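Local coordinates for B-agarase (PDB 4BQ2), which hydrolyses agarose as a family 50 exo-beta-agarase, probably releasing short sugar products from the ends of the polysaccharide chains, at residues A[100-105]-A[656-661]; A[254-259]-A[265-270]; A[668-673]-A[677-682]. One frame throughout, in Å; residues are numbered along the deposited sequence.

How the interactions relate
From the N terminus, residues 100-105, on a strand of the CBM-like domain, are 551 residues from their partner loop 656-661 at the closest ends; interaction 1 thus closes the longest loop and joins the CBM-like domain to the probable glycoside hydrolase part. Interaction 2 falls within that span: 254-259 turns back on the hairpin 265-270 at the surface, with centres about 41 Å from interaction 1. Interaction 3 opens after interaction 1 has closed, joining loop 668-672 and the first helical residue, Q673, to the body of helix 673-688. Interactions 1 and 3 touch, centres about 10 Å apart, through probable hydrogen bonds between G656 O and A670 N and between D659 OD2 and Q673 N. None cross along the chain.

Interaction 1: residues A[100-105]-A[656-661]; sequences RSIDIP and GAMDHG
The backbones of D103 and M658 belong to different kinds of structure: residues 100-104 are an extended strand, whereas 656-661 is a loop in which A657 is still extended and M658 turns away (psi 15°). The main chains stay well apart, the nearest CA atoms being those of D103 and A657 at 8.0 Å, and side chains span the gap. M658 does most of the reaching. Its CB points at the strand, chi1 (-53°) and an extended chi2 carry SD up to it, and the bend at chi3 turns only the methyl CE aside. I102 meets it at about a right angle, CG1 lying anti to the backbone N (chi1 -165°) with CD1 as the leading atom; I102 CD1 and M658 CE are 4.1 Å apart. The modelled 3.1 Å between I102 CD1 and M658 SD is too short for apolar packing, and because both residues were built in two conformers its exact value is doubtful. This is a seam between two parts of the fold: strand 97-104 pairs with strands 84-92 and 150-155 in the CBM-like domain, and the loop follows strand 648-652 in the part that probably resembles beta-galactosidases. A long, flexible methionine suits a seam, since it can adapt to a neighbouring surface, while branched I102 also packs on Y112 and V153 within its own domain. D103 borders the same sulfur, OD1 lying 4.1 Å from M658 SD, but that oxygen is committed to a salt bridge with R150. M658 also touches R150, the partner of that salt bridge.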
# COMPACT_ATOMS: atom_id res chain seq x y z
N ARG A 100 13.06 8.41 -3.45
CA ARG A 100 13.50 7.02 -3.58
C ARG A 100 13.79 6.56 -2.17
O ARG A 100 13.91 7.36 -1.27
CB ARG A 100 14.76 6.89 -4.46
CG ARG A 100 14.55 7.22 -5.93
CD ARG A 100 15.71 6.68 -6.79
NE ARG A 100 15.48 6.96 -8.21
CZ ARG A 100 15.37 6.05 -9.18
NH1 ARG A 100 15.51 4.74 -8.93
NH2 ARG A 100 15.13 6.46 -10.43
N SER A 101 13.90 5.26 -1.99
CA SER A 101 14.15 4.73 -0.66
C SER A 101 14.82 3.38 -0.78
O SER A 101 14.68 2.68 -1.84
CB SER A 101 12.82 4.61 0.13
OG SER A 101 13.09 4.12 1.44
N ILE A 102 15.52 2.98 0.28
CA ILE A 102 16.17 1.66 0.32
C ILE A 102 16.51 1.31 1.76
O ILE A 102 16.54 2.19 2.64
CB ILE A 102 17.43 1.63 -0.60
CG1 ILE A 102 17.90 0.20 -0.85
CG2 ILE A 102 18.56 2.49 -0.02
CD1 ILE A 102 16.86 -0.63 -1.56
N ASP A 103 16.74 0.02 2.03
CA ASP A 103 17.23 -0.44 3.33
C ASP A 103 18.74 -0.26 3.38
O ASP A 103 19.41 -0.47 2.37
CB ASP A 103 16.98 -1.95 3.48
CG ASP A 103 17.66 -2.77 2.41
OD1 ASP A 103 17.21 -2.69 1.24
OD2 ASP A 103 18.66 -3.49 2.74
N ILE A 104 19.24 0.13 4.56
CA ILE A 104 20.67 0.24 4.83
C ILE A 104 21.00 -0.77 5.92
O ILE A 104 20.67 -0.56 7.11
CB ILE A 104 21.10 1.65 5.29
CG1 ILE A 104 20.47 2.75 4.42
CG2 ILE A 104 22.62 1.70 5.37
CD1 ILE A 104 20.83 2.73 2.92
N PRO A 105 21.62 -1.89 5.52
CA PRO A 105 21.97 -2.93 6.50
C PRO A 105 23.12 -2.51 7.40
O PRO A 105 23.90 -1.63 7.04
CB PRO A 105 22.39 -4.14 5.62
CG PRO A 105 21.80 -3.86 4.28
CD PRO A 105 21.82 -2.36 4.14
N GLY A 656 9.22 -5.49 3.12
CA GLY A 656 9.83 -6.38 2.11
C GLY A 656 11.35 -6.30 2.09
O GLY A 656 11.97 -5.47 2.79
N ALA A 657 11.96 -7.15 1.26
CA ALA A 657 13.43 -7.17 1.16
C ALA A 657 13.77 -7.49 -0.30
O ALA A 657 12.88 -7.80 -1.09
CB ALA A 657 14.01 -8.24 2.10
N MET A 658 15.06 -7.41 -0.63
CA MET A 658 15.50 -7.58 -2.03
C MET A 658 16.42 -8.78 -2.22
O MET A 658 17.08 -8.90 -3.28
CB MET A 658 16.17 -6.28 -2.50
CG MET A 658 15.30 -5.05 -2.27
SD MET A 658 16.13 -3.49 -2.60
CE MET A 658 16.09 -3.55 -4.40
N ASP A 659 16.46 -9.66 -1.23
CA ASP A 659 17.32 -10.85 -1.25
C ASP A 659 16.64 -12.15 -1.76
O ASP A 659 17.22 -13.24 -1.65
CB ASP A 659 17.89 -11.09 0.15
CG ASP A 659 16.80 -11.41 1.19
OD1 ASP A 659 15.58 -11.22 0.92
OD2 ASP A 659 17.17 -11.86 2.28
N HIS A 660 15.45 -12.02 -2.33
CA HIS A 660 14.73 -13.15 -2.92
C HIS A 660 14.22 -12.77 -4.29
O HIS A 660 13.14 -13.21 -4.74
CB HIS A 660 13.59 -13.53 -1.96
CG HIS A 660 13.02 -14.89 -2.15
ND1 HIS A 660 13.52 -16.00 -1.50
CD2 HIS A 660 11.91 -15.30 -2.80
CE1 HIS A 660 12.76 -17.05 -1.78
NE2 HIS A 660 11.77 -16.65 -2.56
N GLY A 661 15.01 -11.96 -5.01
CA GLY A 661 14.74 -11.77 -6.42
C GLY A 661 13.85 -10.61 -6.81
O GLY A 661 13.71 -10.33 -7.99

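Interaction 2: residues A[254-259]-A[265-270]; sequences PKLKAT and EKINGK
E265 OE2 accepts a hydrogen bond of 2.7 Å from a water, which in turn takes a weak, long one from K257 N (3.4 Å from the water oxygen) and so links strand to loop. The other carboxylate oxygen, E265 OE1, forms a salt bridge with R263, whose guanidinium also reaches K257 O; glutamate and arginine thus both help tether the loop. The same E265 OE2 lies against the leucine, 3.8 Å from L256 CG, where the bend at chi2 (135°) has turned the carboxylate. L256 and I267 reach toward each other tip to tip, L256 CD2 and I267 CD1 being 3.7 Å apart, and both also pack on P280; branched apolar chains suit this small, partly covered patch. I267 ends an edge strand, 263-267, paired antiparallel with 270-274, and a type I' turn joins the two as a tight beta hairpin. The turn is closed by I267 N to K270 O at 2.8 Å and K270 N to I267 O at 3.0 Å. N268 and G269 occupy its two corners, both with positive phi, which asparagine and glycine tolerate more readily than most residues. The backbone of L256 is bonded to G278, in the connection between strands 270-274 and 280-287.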
# COMPACT_ATOMS: atom_id res chain seq x y z
N PRO A 254 -11.30 -13.86 30.73
CA PRO A 254 -12.64 -14.30 31.10
C PRO A 254 -13.63 -14.23 29.93
O PRO A 254 -13.41 -13.47 28.98
CB PRO A 254 -13.04 -13.30 32.17
CG PRO A 254 -12.36 -12.04 31.74
CD PRO A 254 -11.07 -12.45 31.07
N LYS A 255 -14.69 -15.02 30.02
CA LYS A 255 -15.71 -15.06 28.99
C LYS A 255 -16.69 -13.92 29.24
O LYS A 255 -17.12 -13.70 30.38
CB LYS A 255 -16.38 -16.45 28.95
CG LYS A 255 -17.53 -16.56 27.95
CD LYS A 255 -17.70 -17.96 27.39
CE LYS A 255 -18.56 -18.85 28.26
NZ LYS A 255 -18.32 -20.26 27.86
N LEU A 256 -17.01 -13.17 28.20
CA LEU A 256 -17.94 -12.05 28.32
C LEU A 256 -19.28 -12.47 27.73
O LEU A 256 -19.45 -13.63 27.39
CB LEU A 256 -17.42 -10.81 27.58
CG LEU A 256 -16.12 -10.08 27.94
CD1 LEU A 256 -15.88 -9.99 29.43
CD2 LEU A 256 -14.93 -10.73 27.22
N LYS A 257 -20.21 -11.53 27.60
CA LYS A 257 -21.55 -11.86 27.08
C LYS A 257 -21.42 -12.37 25.63
O LYS A 257 -20.76 -11.72 24.83
CB LYS A 257 -22.42 -10.60 27.13
CG LYS A 257 -23.91 -10.84 26.80
CD LYS A 257 -24.76 -9.62 27.22
CE LYS A 257 -26.18 -9.76 26.65
NZ LYS A 257 -26.84 -11.05 26.96
N ALA A 258 -22.03 -13.52 25.31
CA ALA A 258 -22.00 -14.09 23.94
C ALA A 258 -23.23 -13.61 23.16
O ALA A 258 -24.37 -13.79 23.64
CB ALA A 258 -22.02 -15.61 24.04
N THR A 259 -23.04 -12.99 21.99
CA THR A 259 -24.19 -12.50 21.23
C THR A 259 -24.43 -13.33 19.98
O THR A 259 -25.43 -13.13 19.28
CB THR A 259 -24.01 -11.06 20.77
OG1 THR A 259 -22.92 -11.01 19.84
CG2 THR A 259 -23.71 -10.11 22.00
N GLU A 265 -15.55 -4.59 22.68
CA GLU A 265 -15.68 -4.31 24.10
C GLU A 265 -14.33 -3.93 24.67
O GLU A 265 -13.31 -4.55 24.32
CB GLU A 265 -16.19 -5.52 24.85
CG GLU A 265 -16.40 -5.26 26.33
CD GLU A 265 -17.71 -5.82 26.78
OE1 GLU A 265 -18.74 -5.49 26.15
OE2 GLU A 265 -17.68 -6.62 27.73
N LYS A 266 -14.33 -2.93 25.56
CA LYS A 266 -13.12 -2.59 26.31
C LYS A 266 -12.93 -3.60 27.45
O LYS A 266 -13.86 -3.90 28.22
CB LYS A 266 -13.23 -1.14 26.82
CG LYS A 266 -11.93 -0.35 26.75
CD LYS A 266 -12.11 1.02 27.40
CE LYS A 266 -13.03 1.91 26.57
NZ LYS A 266 -13.34 3.23 27.20
N ILE A 267 -11.75 -4.19 27.51
CA ILE A 267 -11.46 -5.16 28.54
C ILE A 267 -10.27 -4.61 29.33
O ILE A 267 -9.19 -4.41 28.79
CB ILE A 267 -11.18 -6.56 27.99
CG1 ILE A 267 -12.38 -7.05 27.16
CG2 ILE A 267 -10.84 -7.51 29.12
CD1 ILE A 267 -12.17 -8.36 26.43
N ASN A 268 -10.55 -4.32 30.60
CA ASN A 268 -9.66 -3.59 31.51
C ASN A 268 -8.80 -2.53 30.82
O ASN A 268 -7.58 -2.60 30.81
CB ASN A 268 -8.84 -4.57 32.36
CG ASN A 268 -9.73 -5.46 33.23
OD1 ASN A 268 -9.56 -6.68 33.26
ND2 ASN A 268 -10.70 -4.85 33.92
N GLY A 269 -9.47 -1.54 30.23
CA GLY A 269 -8.78 -0.38 29.71
C GLY A 269 -8.20 -0.55 28.31
O GLY A 269 -7.60 0.38 27.78
N LYS A 270 -8.41 -1.72 27.70
CA LYS A 270 -7.92 -1.98 26.33
C LYS A 270 -9.04 -2.45 25.42
O LYS A 270 -9.75 -3.42 25.73
CB LYS A 270 -6.84 -3.05 26.34
CG LYS A 270 -5.64 -2.67 27.17
CD LYS A 270 -4.60 -3.75 27.17
CE LYS A 270 -3.40 -3.34 28.01
NZ LYS A 270 -2.44 -4.47 28.07
O HOH W 1 -19.86 -8.14 27.80

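Interaction 3: residues A[668-673]-A[677-682]; sequences IHAASQ and GEMYKD
Residues Q673 and G677 meet through the first turn of helix 673-688, which follows the loop after strand 648-652 in the part that probably resembles beta-galactosidases; M679, on the helix's second turn, leans back onto 668-670 of that preceding loop. Hydrogen bonding across the contact is of the i to i+4 helical kind: G677 N donates to Q673 O over 3.1 Å, with an N-H...O angle of 154°. S672 is the N-cap, its hydroxyl oxygen accepting a hydrogen bond from D675 N, in the helix's first turn; the short side chain of serine lets OG fold back in this way. G677 lies one turn on from Q673, in a buried position. Charge pairing lies on the helix itself, K681 NZ approaching E678 OE2 from above the carboxylate plane at 3.1 Å, one turn apart. Apolar packing centres on M679, whose extended chi2 (180°) reaches SD out to A670, while the bend at chi3 (61°) turns CE to I668 and H669 O. M679 SD lies 3.7 Å from A670 CB, where small alanine lets the backbone come near. M679 CE fits against the branched I668, 3.7 Å from I668 CG2, and sits 3.4 Å from H669 O.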
# COMPACT_ATOMS: atom_id res chain seq x y z
N ILE A 668 7.93 -0.43 2.96
CA ILE A 668 8.80 -0.40 4.10
C ILE A 668 9.83 -1.50 3.87
O ILE A 668 9.48 -2.58 3.39
CB ILE A 668 8.03 -0.62 5.44
CG1 ILE A 668 7.07 0.57 5.72
CG2 ILE A 668 9.03 -0.88 6.58
CD1 ILE A 668 7.75 1.93 6.04
N HIS A 669 11.09 -1.20 4.16
CA HIS A 669 12.23 -2.00 3.64
C HIS A 669 13.05 -2.62 4.78
O HIS A 669 13.37 -1.94 5.77
CB HIS A 669 13.17 -1.12 2.77
CG HIS A 669 12.50 -0.44 1.60
ND1 HIS A 669 13.17 0.46 0.80
CD2 HIS A 669 11.24 -0.52 1.12
CE1 HIS A 669 12.34 0.90 -0.15
NE2 HIS A 669 11.17 0.32 0.03
N ALA A 670 13.43 -3.88 4.59
CA ALA A 670 14.30 -4.61 5.49
C ALA A 670 15.56 -5.02 4.73
O ALA A 670 15.58 -4.99 3.49
CB ALA A 670 13.59 -5.86 6.02
N ALA A 671 16.57 -5.43 5.49
CA ALA A 671 17.91 -5.74 4.94
C ALA A 671 17.97 -7.13 4.36
O ALA A 671 18.89 -7.43 3.59
CB ALA A 671 18.95 -5.60 6.03
N SER A 672 17.00 -7.97 4.72
CA SER A 672 17.02 -9.41 4.44
C SER A 672 15.73 -10.03 4.89
O SER A 672 14.96 -9.36 5.65
CB SER A 672 18.18 -10.10 5.19
OG SER A 672 17.92 -10.21 6.58
N GLN A 673 15.49 -11.29 4.51
CA GLN A 673 14.26 -11.97 4.96
C GLN A 673 14.22 -12.04 6.48
O GLN A 673 13.15 -11.83 7.07
CB GLN A 673 14.14 -13.40 4.36
CG GLN A 673 13.92 -13.40 2.85
CD GLN A 673 12.76 -12.54 2.46
OE1 GLN A 673 12.84 -11.70 1.52
NE2 GLN A 673 11.67 -12.69 3.19
N GLY A 677 11.45 -10.36 9.17
CA GLY A 677 10.82 -11.02 10.33
C GLY A 677 10.96 -10.21 11.61
O GLY A 677 9.98 -10.02 12.38
N GLU A 678 12.17 -9.71 11.87
CA GLU A 678 12.35 -8.80 13.02
C GLU A 678 11.48 -7.54 12.98
O GLU A 678 10.84 -7.19 13.96
CB GLU A 678 13.83 -8.41 13.14
CG GLU A 678 14.68 -9.60 13.59
CD GLU A 678 14.27 -10.14 14.96
OE1 GLU A 678 13.90 -9.32 15.84
OE2 GLU A 678 14.32 -11.38 15.19
N MET A 679 11.43 -6.89 11.82
CA MET A 679 10.62 -5.70 11.67
C MET A 679 9.12 -6.00 11.81
O MET A 679 8.36 -5.17 12.33
CB MET A 679 10.94 -5.01 10.35
CG MET A 679 12.40 -4.46 10.37
SD MET A 679 12.87 -3.63 8.84
CE MET A 679 11.70 -2.27 8.71
N TYR A 680 8.69 -7.18 11.37
CA TYR A 680 7.28 -7.60 11.56
C TYR A 680 6.94 -7.65 13.06
O TYR A 680 5.89 -7.14 13.50
CB TYR A 680 7.04 -8.98 10.96
CG TYR A 680 5.65 -9.55 11.20
CD1 TYR A 680 5.34 -10.26 12.36
CD2 TYR A 680 4.67 -9.42 10.23
CE1 TYR A 680 4.08 -10.79 12.55
CE2 TYR A 680 3.40 -9.96 10.40
CZ TYR A 680 3.11 -10.62 11.56
OH TYR A 680 1.86 -11.15 11.70
N LYS A 681 7.81 -8.29 13.82
CA LYS A 681 7.64 -8.38 15.26
C LYS A 681 7.58 -7.02 15.96
O LYS A 681 6.77 -6.81 16.88
CB LYS A 681 8.72 -9.29 15.85
CG LYS A 681 8.48 -10.77 15.49
CD LYS A 681 9.45 -11.70 16.19
CE LYS A 681 10.90 -11.48 15.76
NZ LYS A 681 11.65 -12.66 16.18
N ASP A 682 8.40 -6.08 15.49
CA ASP A 682 8.39 -4.72 16.03
C ASP A 682 7.10 -3.99 15.73
O ASP A 682 6.52 -3.33 16.61
CB ASP A 682 9.52 -3.85 15.47
CG ASP A 682 10.92 -4.25 15.98
OD1 ASP A 682 11.11 -5.00 16.97
OD2 ASP A 682 11.88 -3.78 15.34